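Local coordinates for protein cystalysin (Treponema denticola, PDB 1C7O) that belongs to the class I and II aminotransferase family of pyridoxal-phosphate-dependent proteins and is modelled here as a dimer with PPG bound, at residues 37-42 with 325-330; 122-127 with 358-363; 354-359 with 366-371. All coordinates share one frame; numbering follows the deposited sequence.

Interaction 1. Residues 37-42 with 325-330; sequences SVADME and TYLQWI. With PPG ((2E,3E)-4-(2-aminoethoxy)-2-[({3-hydroxy-2-methyl-5-[(phosphonooxy)methyl]pyridin-4-yl}methyl)imino]but-3-enoic acid), chain I.
Tyr326 is the large bump of this contact, reaching out of 325-330 into the bend that 37-42 makes around Ala39. Its CG stands between the backbone N and the carbonyl carbon (chi1 54°), and from there the ring runs straight at the bend, so that the phenol oxygen arrives first: Tyr326 OH lies 3.1 Å from Ala39 O, and the peptide leading into Asp40 borders the ring edge. The Met41 chain, extended beyond CG, lines the CE1 side, its CE 3.8 Å from Tyr326 CE1 and oblique to the ring. Beside the tyrosine, a smaller knob, Ala39 CB, sits against both methyls of the forked Leu327 tip, 4.0 Å from Leu327 CD1. The same CB also touches the PPG carboxylate, 3.4 Å from PPG CBC, while Ala39 N donates to PPG O2B at 2.8 Å. Val38 CG1 fits beside the butenoic chain, 3.5 Å from PPG CGI. The carboxylate of Asp40 leads elsewhere, to Arg11 and Lys18. Tyr64 of the second subunit packs on Val38 and Asp40 and bonds PPG through its OH, so both subunits build the site. Ala39 is the centre of an inverse gamma turn, here forming part of the wall of a ligand pocket in an aminotransferase-family fold.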
loop_
_atom_site.group_PDB
_atom_site.type_symbol
_atom_site.label_atom_id
_atom_site.label_comp_id
_atom_site.label_asym_id
_atom_site.label_seq_id
_atom_site.Cartn_x
_atom_site.Cartn_y
_atom_site.Cartn_z
ATOM N N SER A 37 16.824 14.944 8.143
ATOM C CA SER A 37 16.386 15.058 6.752
ATOM C C SER A 37 14.915 14.678 6.540
ATOM O O SER A 37 14.019 15.496 6.745
ATOM C CB SER A 37 17.271 14.179 5.869
ATOM O OG SER A 37 17.275 12.838 6.330
ATOM N N VAL A 38 14.684 13.436 6.126
ATOM C CA VAL A 38 13.347 12.899 5.873
ATOM C C VAL A 38 12.251 13.420 6.802
ATOM O O VAL A 38 12.449 13.556 8.003
ATOM C CB VAL A 38 13.366 11.358 5.953
ATOM C CG1 VAL A 38 11.967 10.794 5.708
ATOM C CG2 VAL A 38 14.343 10.805 4.919
ATOM N N ALA A 39 11.079 13.694 6.238
ATOM C CA ALA A 39 9.964 14.211 7.027
ATOM C C ALA A 39 9.117 13.236 7.859
ATOM O O ALA A 39 7.933 13.033 7.567
ATOM C CB ALA A 39 9.038 15.039 6.138
ATOM N N ASP A 40 9.725 12.612 8.865
ATOM C CA ASP A 40 8.986 11.765 9.802
ATOM C C ASP A 40 9.546 12.234 11.142
ATOM O O ASP A 40 10.628 12.828 11.180
ATOM C CB ASP A 40 9.163 10.244 9.539
ATOM C CG ASP A 40 10.566 9.719 9.828
ATOM O OD1 ASP A 40 10.775 8.500 9.609
ATOM O OD2 ASP A 40 11.444 10.490 10.263
ATOM N N MET A 41 8.819 12.017 12.232
ATOM C CA MET A 41 9.262 12.518 13.534
ATOM C C MET A 41 10.229 11.673 14.358
ATOM O O MET A 41 10.236 10.440 14.278
ATOM C CB MET A 41 8.050 12.836 14.408
ATOM C CG MET A 41 7.066 13.811 13.802
ATOM S SD MET A 41 5.830 14.275 15.015
ATOM C CE MET A 41 4.745 15.318 14.018
ATOM N N GLU A 42 11.041 12.364 15.158
ATOM C CA GLU A 42 11.997 11.706 16.035
ATOM C C GLU A 42 11.408 11.734 17.439
ATOM O O GLU A 42 12.123 11.857 18.437
ATOM C CB GLU A 42 13.364 12.411 16.007
ATOM C CG GLU A 42 14.215 12.123 14.753
ATOM C CD GLU A 42 14.337 10.630 14.429
ATOM O OE1 GLU A 42 14.748 9.841 15.307
ATOM O OE2 GLU A 42 14.022 10.247 13.285
ATOM N N THR A 325 4.364 23.372 8.646
ATOM C CA THR A 325 5.226 22.192 8.565
ATOM C C THR A 325 6.269 22.315 9.660
ATOM O O THR A 325 6.244 23.264 10.439
ATOM C CB THR A 325 5.968 22.041 7.187
ATOM O OG1 THR A 325 7.043 22.988 7.090
ATOM C CG2 THR A 325 5.002 22.246 6.035
ATOM N N TYR A 326 7.170 21.347 9.736
ATOM C CA TYR A 326 8.222 21.390 10.742
ATOM C C TYR A 326 9.536 21.240 10.018
ATOM O O TYR A 326 10.519 20.757 10.568
ATOM C CB TYR A 326 8.032 20.288 11.794
ATOM C CG TYR A 326 7.903 18.864 11.268
ATOM C CD1 TYR A 326 6.760 18.105 11.540
ATOM C CD2 TYR A 326 8.940 18.254 10.552
ATOM C CE1 TYR A 326 6.652 16.775 11.120
ATOM C CE2 TYR A 326 8.844 16.925 10.132
ATOM C CZ TYR A 326 7.696 16.190 10.418
ATOM O OH TYR A 326 7.590 14.883 10.008
ATOM N N LEU A 327 9.530 21.677 8.762
ATOM C CA LEU A 327 10.701 21.631 7.896
ATOM C C LEU A 327 11.134 23.079 7.610
ATOM O O LEU A 327 10.560 23.760 6.753
ATOM C CB LEU A 327 10.339 20.904 6.603
ATOM C CG LEU A 327 9.664 19.533 6.780
ATOM C CD1 LEU A 327 9.153 19.012 5.440
ATOM C CD2 LEU A 327 10.657 18.548 7.393
ATOM N N GLN A 328 12.146 23.539 8.340
ATOM C CA GLN A 328 12.661 24.898 8.215
ATOM C C GLN A 328 13.659 25.054 7.072
ATOM O O GLN A 328 14.582 24.249 6.928
ATOM C CB GLN A 328 13.290 25.319 9.542
ATOM C CG GLN A 328 13.938 26.688 9.531
ATOM C CD GLN A 328 14.141 27.230 10.932
ATOM O OE1 GLN A 328 14.457 26.483 11.860
ATOM N NE2 GLN A 328 13.968 28.537 11.092
ATOM N N TRP A 329 13.464 26.109 6.279
ATOM C CA TRP A 329 14.280 26.432 5.099
ATOM C C TRP A 329 15.438 27.362 5.492
ATOM O O TRP A 329 15.219 28.539 5.788
ATOM C CB TRP A 329 13.372 27.117 4.063
ATOM C CG TRP A 329 13.843 27.122 2.617
ATOM C CD1 TRP A 329 13.835 28.192 1.768
ATOM C CD2 TRP A 329 14.315 26.004 1.843
ATOM N NE1 TRP A 329 14.267 27.816 0.520
ATOM C CE2 TRP A 329 14.569 26.481 0.535
ATOM C CE3 TRP A 329 14.543 24.650 2.124
ATOM C CZ2 TRP A 329 15.041 25.653 -0.491
ATOM C CZ3 TRP A 329 15.015 23.820 1.099
ATOM C CH2 TRP A 329 15.258 24.329 -0.192
ATOM N N ILE A 330 16.664 26.835 5.484
ATOM C CA ILE A 330 17.847 27.610 5.863
ATOM C C ILE A 330 18.685 28.031 4.654
ATOM O O ILE A 330 19.009 27.206 3.800
ATOM C CB ILE A 330 18.755 26.803 6.834
ATOM C CG1 ILE A 330 17.908 26.155 7.937
ATOM C CG2 ILE A 330 19.797 27.723 7.466
ATOM C CD1 ILE A 330 18.683 25.208 8.831
HETATM N N1 PPG I . 3.472 15.450 0.042
HETATM C C2 PPG I . 4.293 16.414 0.611
HETATM C C2A PPG I . 4.040 17.816 0.166
HETATM C C3 PPG I . 5.279 15.960 1.601
HETATM O O3 PPG I . 6.055 16.991 2.093
HETATM C C4 PPG I . 5.370 14.602 1.949
HETATM C C4A PPG I . 6.536 14.165 2.840
HETATM C C5 PPG I . 4.422 13.642 1.255
HETATM C C6 PPG I . 3.511 14.132 0.326
HETATM C C5A PPG I . 4.494 12.084 1.503
HETATM O OP4 PPG I . 3.182 11.507 1.656
HETATM P P PPG I . 3.004 9.900 1.682
HETATM O OP1 PPG I . 3.385 9.433 0.329
HETATM O OP2 PPG I . 1.528 9.635 2.026
HETATM O OP3 PPG I . 3.868 9.408 2.781
HETATM N N4A PPG I . 7.736 13.935 2.067
HETATM C CAI PPG I . 8.983 13.620 2.787
HETATM C CBC PPG I . 10.010 14.702 2.945
HETATM O O2B PPG I . 11.235 14.464 3.576
HETATM O O3B PPG I . 9.750 15.898 2.492
HETATM C CBI PPG I . 9.166 12.326 3.386
HETATM C CGI PPG I . 10.053 11.376 2.813
HETATM O OET PPG I . 9.825 10.783 1.504
HETATM C CEI PPG I . 10.808 9.651 1.391
HETATM C CFI PPG I . 10.488 8.571 2.449
HETATM N NI PPG I . 11.433 7.499 2.443
#

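Interaction 2. Residues 122-127 with 358-363; sequences VYYPFF and YIFGDG. With PPG ((2E,3E)-4-(2-aminoethoxy)-2-[({3-hydroxy-2-methyl-5-[(phosphonooxy)methyl]pyridin-4-yl}methyl)imino]but-3-enoic acid), chain I.
Phe360 and Val122, both buried, make the tight part of this contact. Val122 N donates to Phe360 O over 2.9 Å, and the Phe360 ring then lies with its edge along the 122-123 backbone. With CG beside its own backbone N (chi1 -54°), the ring brings CD2 to 3.4 Å from Val122 O and 3.7 Å from Tyr123 CA. Tyr124, Ile359, Phe127 and Gly361 form the partly exposed side. There the side chains meet more loosely: Tyr124 and Ile359 run side by side, pointing the same way, with Tyr124 CD2 3.8 Å from Ile359 CD1 and 4.2 Å from Phe360 CE2. The backbone is approached more closely, Tyr124 CB lying 3.3 Å from Ile359 O. Phe127 brings its CZ obliquely to 3.5 Å from Phe360 O, next to Gly361, whose backbone leads on to an exposed Asp362. On the ligand side, the Tyr123 ring is sandwiched between Pro125 CD on one face and the pyridine of PPG on the other, with PPG C3 3.7 Å above the ring plane. An aromatic ring laid over the pyridine of the bound pyridoxal group is a familiar feature of this fold type; here the loop carrying it is tied to the 3-10 segment that runs through 358-360.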
loop_
_atom_site.group_PDB
_atom_site.type_symbol
_atom_site.label_atom_id
_atom_site.label_comp_id
_atom_site.label_asym_id
_atom_site.label_seq_id
_atom_site.Cartn_x
_atom_site.Cartn_y
_atom_site.Cartn_z
ATOM N N VAL A 122 9.995 23.027 -4.709
ATOM C CA VAL A 122 9.020 22.251 -3.942
ATOM C C VAL A 122 9.402 20.773 -3.815
ATOM O O VAL A 122 10.353 20.316 -4.438
ATOM C CB VAL A 122 7.625 22.355 -4.622
ATOM C CG1 VAL A 122 7.680 21.703 -5.988
ATOM C CG2 VAL A 122 6.540 21.722 -3.756
ATOM N N TYR A 123 8.637 20.047 -2.998
ATOM C CA TYR A 123 8.802 18.610 -2.742
ATOM C C TYR A 123 9.107 17.859 -4.043
ATOM O O TYR A 123 8.290 17.830 -4.962
ATOM C CB TYR A 123 7.512 18.094 -2.096
ATOM C CG TYR A 123 7.505 16.635 -1.720
ATOM C CD1 TYR A 123 8.549 16.079 -0.986
ATOM C CD2 TYR A 123 6.427 15.817 -2.059
ATOM C CE1 TYR A 123 8.517 14.738 -0.593
ATOM C CE2 TYR A 123 6.382 14.480 -1.665
ATOM C CZ TYR A 123 7.428 13.948 -0.931
ATOM O OH TYR A 123 7.374 12.637 -0.516
ATOM N N TYR A 124 10.279 17.229 -4.095
ATOM C CA TYR A 124 10.758 16.538 -5.296
ATOM C C TYR A 124 9.890 15.514 -6.017
ATOM O O TYR A 124 10.003 15.354 -7.238
ATOM C CB TYR A 124 12.148 15.938 -5.032
ATOM C CG TYR A 124 12.235 14.995 -3.852
ATOM C CD1 TYR A 124 12.221 13.612 -4.040
ATOM C CD2 TYR A 124 12.353 15.482 -2.547
ATOM C CE1 TYR A 124 12.322 12.737 -2.960
ATOM C CE2 TYR A 124 12.453 14.618 -1.462
ATOM C CZ TYR A 124 12.437 13.246 -1.675
ATOM O OH TYR A 124 12.537 12.380 -0.606
ATOM N N PRO A 125 9.036 14.787 -5.289
ATOM C CA PRO A 125 8.200 13.807 -5.986
ATOM C C PRO A 125 7.264 14.451 -7.020
ATOM O O PRO A 125 6.858 13.793 -7.987
ATOM C CB PRO A 125 7.453 13.129 -4.843
ATOM C CG PRO A 125 8.493 13.103 -3.773
ATOM C CD PRO A 125 9.032 14.527 -3.840
ATOM N N PHE A 126 6.922 15.727 -6.815
ATOM C CA PHE A 126 6.062 16.442 -7.754
ATOM C C PHE A 126 6.683 16.387 -9.154
ATOM O O PHE A 126 5.997 16.089 -10.138
ATOM C CB PHE A 126 5.890 17.912 -7.347
ATOM C CG PHE A 126 4.920 18.133 -6.217
ATOM C CD1 PHE A 126 4.387 19.402 -5.987
ATOM C CD2 PHE A 126 4.549 17.089 -5.374
ATOM C CE1 PHE A 126 3.494 19.627 -4.928
ATOM C CE2 PHE A 126 3.662 17.300 -4.318
ATOM C CZ PHE A 126 3.134 18.569 -4.093
ATOM N N PHE A 127 7.981 16.673 -9.249
ATOM C CA PHE A 127 8.645 16.630 -10.544
ATOM C C PHE A 127 8.572 15.206 -11.101
ATOM O O PHE A 127 8.345 14.994 -12.294
ATOM C CB PHE A 127 10.121 17.027 -10.428
ATOM C CG PHE A 127 10.355 18.413 -9.891
ATOM C CD1 PHE A 127 10.026 18.734 -8.577
ATOM C CD2 PHE A 127 10.974 19.381 -10.681
ATOM C CE1 PHE A 127 10.318 19.997 -8.053
ATOM C CE2 PHE A 127 11.268 20.646 -10.163
ATOM C CZ PHE A 127 10.942 20.953 -8.846
ATOM N N TYR A 358 18.833 21.805 -2.980
ATOM C CA TYR A 358 18.837 21.614 -4.423
ATOM C C TYR A 358 17.971 20.459 -4.939
ATOM O O TYR A 358 17.671 20.395 -6.131
ATOM C CB TYR A 358 20.275 21.449 -4.913
ATOM C CG TYR A 358 20.878 20.097 -4.647
ATOM C CD1 TYR A 358 20.751 19.061 -5.577
ATOM C CD2 TYR A 358 21.590 19.848 -3.473
ATOM C CE1 TYR A 358 21.322 17.817 -5.345
ATOM C CE2 TYR A 358 22.168 18.597 -3.232
ATOM C CZ TYR A 358 22.032 17.595 -4.171
ATOM O OH TYR A 358 22.637 16.381 -3.956
ATOM N N ILE A 359 17.560 19.546 -4.066
ATOM C CA ILE A 359 16.721 18.441 -4.528
ATOM C C ILE A 359 15.291 18.923 -4.786
ATOM O O ILE A 359 14.502 18.227 -5.426
ATOM C CB ILE A 359 16.675 17.266 -3.512
ATOM C CG1 ILE A 359 15.973 17.705 -2.223
ATOM C CG2 ILE A 359 18.099 16.768 -3.222
ATOM C CD1 ILE A 359 15.782 16.595 -1.227
ATOM N N PHE A 360 14.960 20.115 -4.290
ATOM C CA PHE A 360 13.623 20.661 -4.488
ATOM C C PHE A 360 13.572 21.600 -5.686
ATOM O O PHE A 360 12.546 22.221 -5.944
ATOM C CB PHE A 360 13.147 21.409 -3.243
ATOM C CG PHE A 360 13.215 20.593 -1.986
ATOM C CD1 PHE A 360 14.396 20.503 -1.264
ATOM C CD2 PHE A 360 12.100 19.899 -1.530
ATOM C CE1 PHE A 360 14.469 19.733 -0.099
ATOM C CE2 PHE A 360 12.161 19.123 -0.368
ATOM C CZ PHE A 360 13.347 19.041 0.347
ATOM N N GLY A 361 14.680 21.687 -6.420
ATOM C CA GLY A 361 14.743 22.561 -7.584
ATOM C C GLY A 361 15.881 23.566 -7.480
ATOM O O GLY A 361 16.331 23.884 -6.375
ATOM N N ASP A 362 16.351 24.063 -8.624
ATOM C CA ASP A 362 17.450 25.036 -8.672
ATOM C C ASP A 362 17.271 26.177 -7.679
ATOM O O ASP A 362 18.242 26.692 -7.138
ATOM C CB ASP A 362 17.579 25.621 -10.080
ATOM C CG ASP A 362 18.056 24.601 -11.097
ATOM O OD1 ASP A 362 17.889 24.864 -12.310
ATOM O OD2 ASP A 362 18.602 23.545 -10.692
ATOM N N GLY A 363 16.026 26.568 -7.446
ATOM C CA GLY A 363 15.764 27.640 -6.509
ATOM C C GLY A 363 16.146 27.262 -5.096
ATOM O O GLY A 363 16.145 28.110 -4.205
HETATM N N1 PPG I . 3.472 15.450 0.042
HETATM C C2 PPG I . 4.293 16.414 0.611
HETATM C C2A PPG I . 4.040 17.816 0.166
HETATM C C3 PPG I . 5.279 15.960 1.601
HETATM O O3 PPG I . 6.055 16.991 2.093
HETATM C C4 PPG I . 5.370 14.602 1.949
HETATM C C4A PPG I . 6.536 14.165 2.840
HETATM C C5 PPG I . 4.422 13.642 1.255
HETATM C C6 PPG I . 3.511 14.132 0.326
HETATM C C5A PPG I . 4.494 12.084 1.503
HETATM O OP4 PPG I . 3.182 11.507 1.656
HETATM P P PPG I . 3.004 9.900 1.682
HETATM O OP1 PPG I . 3.385 9.433 0.329
HETATM O OP2 PPG I . 1.528 9.635 2.026
HETATM O OP3 PPG I . 3.868 9.408 2.781
HETATM N N4A PPG I . 7.736 13.935 2.067
HETATM C CAI PPG I . 8.983 13.620 2.787
HETATM C CBC PPG I . 10.010 14.702 2.945
HETATM O O2B PPG I . 11.235 14.464 3.576
HETATM O O3B PPG I . 9.750 15.898 2.492
HETATM C CBI PPG I . 9.166 12.326 3.386
HETATM C CGI PPG I . 10.053 11.376 2.813
HETATM O OET PPG I . 9.825 10.783 1.504
HETATM C CEI PPG I . 10.808 9.651 1.391
HETATM C CFI PPG I . 10.488 8.571 2.449
HETATM N NI PPG I . 11.433 7.499 2.443
#

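Interaction 3. Residues 354-359 with 366-371. With PPG ((2E,3E)-4-(2-aminoethoxy)-2-[({3-hydroxy-2-methyl-5-[(phosphonooxy)methyl]pyridin-4-yl}methyl)imino]but-3-enoic acid), chain I.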
loop_
_atom_site.group_PDB
_atom_site.type_symbol
_atom_site.label_atom_id
_atom_site.label_comp_id
_atom_site.label_asym_id
_atom_site.label_seq_id
_atom_site.Cartn_x
_atom_site.Cartn_y
_atom_site.Cartn_z
ATOM N N PHE A 354 20.703 17.134 6.529
ATOM C CA PHE A 354 19.535 17.906 6.109
ATOM C C PHE A 354 18.959 17.239 4.872
ATOM O O PHE A 354 19.321 16.118 4.496
ATOM C CB PHE A 354 19.918 19.317 5.644
ATOM C CG PHE A 354 20.492 20.201 6.701
ATOM C CD1 PHE A 354 19.790 20.469 7.868
ATOM C CD2 PHE A 354 21.694 20.865 6.472
ATOM C CE1 PHE A 354 20.271 21.389 8.790
ATOM C CE2 PHE A 354 22.184 21.789 7.388
ATOM C CZ PHE A 354 21.470 22.053 8.547
ATOM N N ASP A 355 18.063 17.981 4.239
ATOM C CA ASP A 355 17.464 17.586 2.988
ATOM C C ASP A 355 18.015 18.710 2.111
ATOM O O ASP A 355 17.445 19.801 2.042
ATOM C CB ASP A 355 15.938 17.627 3.083
ATOM C CG ASP A 355 15.305 16.252 2.896
ATOM O OD1 ASP A 355 15.758 15.293 3.560
ATOM O OD2 ASP A 355 14.355 16.129 2.089
ATOM N N GLU A 356 19.169 18.453 1.501
ATOM C CA GLU A 356 19.839 19.428 0.644
ATOM C C GLU A 356 18.839 20.143 -0.253
ATOM O O GLU A 356 18.187 19.520 -1.091
ATOM C CB GLU A 356 20.908 18.729 -0.200
ATOM C CG GLU A 356 21.924 17.939 0.624
ATOM C CD GLU A 356 22.835 18.824 1.467
ATOM O OE1 GLU A 356 23.218 18.393 2.577
ATOM O OE2 GLU A 356 23.179 19.941 1.017
ATOM N N GLY A 357 18.733 21.456 -0.065
ATOM C CA GLY A 357 17.802 22.271 -0.831
ATOM C C GLY A 357 17.708 22.055 -2.328
ATOM O O GLY A 357 16.621 22.107 -2.894
ATOM N N TYR A 358 18.833 21.805 -2.980
ATOM C CA TYR A 358 18.837 21.614 -4.423
ATOM C C TYR A 358 17.971 20.459 -4.939
ATOM O O TYR A 358 17.671 20.395 -6.131
ATOM C CB TYR A 358 20.275 21.449 -4.913
ATOM C CG TYR A 358 20.878 20.097 -4.647
ATOM C CD1 TYR A 358 20.751 19.061 -5.577
ATOM C CD2 TYR A 358 21.590 19.848 -3.473
ATOM C CE1 TYR A 358 21.322 17.817 -5.345
ATOM C CE2 TYR A 358 22.168 18.597 -3.232
ATOM C CZ TYR A 358 22.032 17.595 -4.171
ATOM O OH TYR A 358 22.637 16.381 -3.956
ATOM N N ILE A 359 17.560 19.546 -4.066
ATOM C CA ILE A 359 16.721 18.441 -4.528
ATOM C C ILE A 359 15.291 18.923 -4.786
ATOM O O ILE A 359 14.502 18.227 -5.426
ATOM C CB ILE A 359 16.675 17.266 -3.512
ATOM C CG1 ILE A 359 15.973 17.705 -2.223
ATOM C CG2 ILE A 359 18.099 16.768 -3.222
ATOM C CD1 ILE A 359 15.782 16.595 -1.227
ATOM N N GLY A 366 21.778 26.061 -2.393
ATOM C CA GLY A 366 22.318 26.982 -1.413
ATOM C C GLY A 366 21.542 26.908 -0.115
ATOM O O GLY A 366 21.973 27.444 0.906
ATOM N N PHE A 367 20.391 26.244 -0.151
ATOM C CA PHE A 367 19.558 26.106 1.041
ATOM C C PHE A 367 19.664 24.709 1.626
ATOM O O PHE A 367 20.187 23.794 0.985
ATOM C CB PHE A 367 18.082 26.390 0.727
ATOM C CG PHE A 367 17.816 27.787 0.245
ATOM C CD1 PHE A 367 18.136 28.160 -1.058
ATOM C CD2 PHE A 367 17.266 28.738 1.102
ATOM C CE1 PHE A 367 17.918 29.458 -1.499
ATOM C CE2 PHE A 367 17.043 30.042 0.672
ATOM C CZ PHE A 367 17.371 30.401 -0.635
ATOM N N GLU A 368 19.150 24.562 2.845
ATOM C CA GLU A 368 19.136 23.288 3.556
ATOM C C GLU A 368 17.801 23.207 4.293
ATOM O O GLU A 368 17.320 24.215 4.819
ATOM C CB GLU A 368 20.272 23.223 4.584
ATOM C CG GLU A 368 21.674 23.357 4.024
ATOM C CD GLU A 368 22.109 22.154 3.216
ATOM O OE1 GLU A 368 23.277 22.131 2.774
ATOM O OE2 GLU A 368 21.289 21.230 3.017
ATOM N N ARG A 369 17.195 22.023 4.328
ATOM C CA ARG A 369 15.929 21.856 5.034
ATOM C C ARG A 369 16.176 21.042 6.303
ATOM O O ARG A 369 16.614 19.897 6.243
ATOM C CB ARG A 369 14.901 21.139 4.157
ATOM C CG ARG A 369 13.462 21.402 4.583
ATOM C CD ARG A 369 12.510 20.437 3.937
ATOM N NE ARG A 369 12.721 19.092 4.446
ATOM C CZ ARG A 369 12.092 18.017 3.989
ATOM N NH1 ARG A 369 11.210 18.140 3.007
ATOM N NH2 ARG A 369 12.347 16.823 4.516
ATOM N N ILE A 370 15.897 21.640 7.453
ATOM C CA ILE A 370 16.105 20.971 8.726
ATOM C C ILE A 370 14.793 20.484 9.334
ATOM O O ILE A 370 13.804 21.221 9.374
ATOM C CB ILE A 370 16.799 21.918 9.723
ATOM C CG1 ILE A 370 17.167 21.166 11.002
ATOM C CG2 ILE A 370 15.877 23.093 10.043
ATOM C CD1 ILE A 370 17.941 22.017 12.004
ATOM N N ASN A 371 14.793 19.234 9.793
ATOM C CA ASN A 371 13.608 18.645 10.416
ATOM C C ASN A 371 13.579 19.042 11.885
ATOM O O ASN A 371 14.425 18.608 12.663
ATOM C CB ASN A 371 13.641 17.124 10.313
ATOM C CG ASN A 371 12.357 16.492 10.787
ATOM O OD1 ASN A 371 11.762 16.941 11.767
ATOM N ND2 ASN A 371 11.921 15.440 10.101
HETATM N N1 PPG I . 3.472 15.450 0.042
HETATM C C2 PPG I . 4.293 16.414 0.611
HETATM C C2A PPG I . 4.040 17.816 0.166
HETATM C C3 PPG I . 5.279 15.960 1.601
HETATM O O3 PPG I . 6.055 16.991 2.093
HETATM C C4 PPG I . 5.370 14.602 1.949
HETATM C C4A PPG I . 6.536 14.165 2.840
HETATM C C5 PPG I . 4.422 13.642 1.255
HETATM C C6 PPG I . 3.511 14.132 0.326
HETATM C C5A PPG I . 4.494 12.084 1.503
HETATM O OP4 PPG I . 3.182 11.507 1.656
HETATM P P PPG I . 3.004 9.900 1.682
HETATM O OP1 PPG I . 3.385 9.433 0.329
HETATM O OP2 PPG I . 1.528 9.635 2.026
HETATM O OP3 PPG I . 3.868 9.408 2.781
HETATM N N4A PPG I . 7.736 13.935 2.067
HETATM C CAI PPG I . 8.983 13.620 2.787
HETATM C CBC PPG I . 10.010 14.702 2.945
HETATM O O2B PPG I . 11.235 14.464 3.576
HETATM O O3B PPG I . 9.750 15.898 2.492
HETATM C CBI PPG I . 9.166 12.326 3.386
HETATM C CGI PPG I . 10.053 11.376 2.813
HETATM O OET PPG I . 9.825 10.783 1.504
HETATM C CEI PPG I . 10.808 9.651 1.391
HETATM C CFI PPG I . 10.488 8.571 2.449
HETATM N NI PPG I . 11.433 7.499 2.443
HETATM O O HOH W 1 21.706 23.261 -1.908
#
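Asp355 and Arg369 face each other as an antiparallel hydrogen-bonded pair, and their side chains run on together toward PPG. Arg369 grips the PPG carboxylate end-on with two nearly straight bonds. Arg369 NH1 donates to PPG O3B at 2.7 Å. Arg369 NH2 donates to PPG O2B at 2.8 Å, and PPG CBC lies in the guanidinium plane. Asp355 occupies one face of that guanidinium: the two planes are only 7° apart, and Asp355 OD2 lies 3.2 Å from Arg369 NH2. With no N-H pointing at OD2, this salt bridge works through charge, while the edge serves the ligand. A bend at chi3 (68°) in an otherwise extended arginine chain turns the head to its place, and Asn175 and Ser37 O take further bonds from NH1 and NH2.

Behind this pair stands the strand ladder. Asp355 N donates to Arg369 O and Arg369 N to Asp355 O; beyond them Gly357 N reaches Phe367 O at 2.9 Å. Away from the ligand, Glu368 CB rests over the Phe354 ring, a CH-pi contact 3.8 Å from the centroid, and Ile370 CB lies 3.6 Å from Phe354 CE1. Glu356 and Glu368 lie side by side, their carboxylates nearly perpendicular, with Glu356 OE2 2.8 Å from Glu368 OE1; two like charges this close would probably raise the pKa of one of them. Helix 339-350 covers Glu368 through Met342 and Met346. The whole is a beta hairpin carrying the carboxylate-binding arginine characteristic of aminotransferase-family active sites.

All three contacts touch PPG, but they do so from different parts of the fold. Interactions 1 and 3 are buried and meet in one antiparallel sheet, where strand 327-331 pairs with 367-371; Asn371 also bonds to Val38 O, tying the loop to the sheet. Interaction 2 is only partly buried and joins a loop and helix start to the turn of the hairpin, sharing Tyr358 and Ile359 with interaction 3. Its Phe360 packs against Asp355 and Arg369. The chemistry follows position: interaction 1 fits a phenol and small apolar groups round a turn whose backbone N also binds PPG, interaction 2 is aromatic packing with a single backbone bond, and interaction 3 combines a strand ladder with charged groups.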